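Putative oxidoreductase yhhX (Escherichia coli K-12, PDB 3F4L) probably acts as an NADP-dependent oxidoreductase of the Gfo/Idh/MocA family, perhaps a scyllo-inositol dehydrogenase. Local coordinates at residues E107-A112 / S320-N325. Sequence-based numbering, arbitrary orientation.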
# COMPACT_ATOMS: atom_id res chain seq x y z
N GLU A 107 27.49 -15.24 14.84
CA GLU A 107 28.33 -16.19 15.57
C GLU A 107 28.12 -17.62 15.05
O GLU A 107 29.06 -18.40 14.94
CB GLU A 107 28.00 -16.14 17.06
CG GLU A 107 28.97 -16.90 17.93
CD GLU A 107 28.63 -16.78 19.40
OE1 GLU A 107 28.23 -15.66 19.82
OE2 GLU A 107 28.77 -17.78 20.13
N LEU A 108 26.87 -17.94 14.72
CA LEU A 108 26.53 -19.26 14.20
C LEU A 108 27.20 -19.49 12.84
O LEU A 108 27.73 -20.57 12.58
CB LEU A 108 25.00 -19.37 14.08
CG LEU A 108 24.23 -20.47 14.81
CD1 LEU A 108 24.74 -20.67 16.23
CD2 LEU A 108 22.76 -20.10 14.81
N PHE A 109 27.18 -18.48 11.97
CA PHE A 109 27.79 -18.59 10.65
C PHE A 109 29.32 -18.73 10.75
O PHE A 109 29.92 -19.52 10.02
CB PHE A 109 27.42 -17.38 9.79
CG PHE A 109 25.98 -17.33 9.39
CD1 PHE A 109 25.41 -18.38 8.67
CD2 PHE A 109 25.20 -16.22 9.69
CE1 PHE A 109 24.08 -18.32 8.26
CE2 PHE A 109 23.87 -16.15 9.29
CZ PHE A 109 23.31 -17.21 8.57
N ALA A 110 29.94 -17.97 11.64
CA ALA A 110 31.39 -18.05 11.81
C ALA A 110 31.80 -19.46 12.24
O ALA A 110 32.72 -20.06 11.69
CB ALA A 110 31.85 -17.03 12.84
N LEU A 111 31.09 -19.99 13.24
CA LEU A 111 31.36 -21.34 13.72
C LEU A 111 31.20 -22.36 12.59
O LEU A 111 32.08 -23.20 12.38
CB LEU A 111 30.40 -21.68 14.86
CG LEU A 111 30.45 -23.13 15.37
CD1 LEU A 111 31.88 -23.47 15.79
CD2 LEU A 111 29.50 -23.29 16.55
N ALA A 112 30.09 -22.29 11.87
CA ALA A 112 29.84 -23.22 10.77
C ALA A 112 30.96 -23.17 9.74
O ALA A 112 31.46 -24.21 9.29
CB ALA A 112 28.50 -22.90 10.10
N SER A 320 24.01 -13.46 3.74
CA SER A 320 23.64 -12.05 3.73
C SER A 320 22.14 -11.82 3.80
O SER A 320 21.68 -10.85 4.38
CB SER A 320 24.21 -11.35 2.49
OG SER A 320 23.67 -11.87 1.29
N GLU A 321 21.36 -12.71 3.19
CA GLU A 321 19.91 -12.57 3.22
C GLU A 321 19.39 -12.80 4.64
O GLU A 321 18.46 -12.13 5.09
CB GLU A 321 19.27 -13.58 2.26
CG GLU A 321 19.77 -13.43 0.83
CD GLU A 321 19.20 -14.47 -0.13
OE1 GLU A 321 19.26 -15.67 0.17
OE2 GLU A 321 18.69 -14.07 -1.20
N VAL A 322 20.01 -13.73 5.35
CA VAL A 322 19.59 -14.02 6.71
C VAL A 322 19.91 -12.84 7.62
O VAL A 322 19.07 -12.42 8.40
CB VAL A 322 20.29 -15.29 7.24
CG1 VAL A 322 19.84 -15.59 8.65
CG2 VAL A 322 19.98 -16.46 6.33
N LEU A 323 21.11 -12.30 7.50
CA LEU A 323 21.52 -11.17 8.34
C LEU A 323 20.69 -9.91 8.03
O LEU A 323 20.36 -9.14 8.94
CB LEU A 323 23.01 -10.88 8.14
CG LEU A 323 23.96 -11.99 8.62
CD1 LEU A 323 25.40 -11.62 8.31
CD2 LEU A 323 23.77 -12.19 10.11
N THR A 324 20.36 -9.71 6.76
CA THR A 324 19.57 -8.53 6.40
C THR A 324 18.17 -8.65 7.01
O THR A 324 17.62 -7.67 7.51
CB THR A 324 19.47 -8.38 4.86
OG1 THR A 324 20.77 -8.11 4.31
CG2 THR A 324 18.54 -7.25 4.50
N ASN A 325 17.61 -9.86 7.00
CA ASN A 325 16.28 -10.08 7.56
C ASN A 325 16.25 -9.77 9.06
O ASN A 325 15.42 -8.99 9.53
CB ASN A 325 15.86 -11.54 7.31
CG ASN A 325 14.37 -11.75 7.42
OD1 ASN A 325 13.77 -12.42 6.57
ND2 ASN A 325 13.76 -11.21 8.47
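Phe109 and Val322 meet because each first torsion sends its group toward the facing helix: CG of Phe109 lies anti to its own carbonyl carbon (chi1 -69°), and CG1 of Val322 lies anti to the backbone nitrogen, beside the carbonyl carbon. The ring arrives far edge first. Its CZ touches the branch point of the valine, 3.8 Å from Val322 CB, and sits equally close to the methyl carbon, with Phe109 CZ to Val322 CG1 also 3.8 Å. That methyl lies in the plane of the ring, so Val322 blocks the rim and does not cover a face. Leu323 takes the neighbouring corner: its CB starts off to one side, but with CD1 anti to CA, the other branch, CD2, turns toward the ring and stops 4.0 Å from Phe109 CE2, again near the ring plane. No hydrogen bond crosses here; the contact is purely apolar, and one phenylalanine bridges segments 107-112 and 320-325, whose closest CA atoms, those of Phe109 and Leu323, lie 10.0 Å apart. The ring of Phe98 meets that of Phe109 with planes about 25° apart and also touches Val322, while Val119 on strand 119-121 packs against Phe109. Cutting Phe109 back to an alanine is likely to leave Val322 and Leu323 without their partner on helix 102-115 and to open a gap beside Phe98. Helix 102-115 belongs to the NAD-binding Rossmann domain and helix 319-331 to the C-terminal alpha/beta domain, which makes this small buried patch part of the interdomain packing of the two-domain Gfo/Idh/MocA fold.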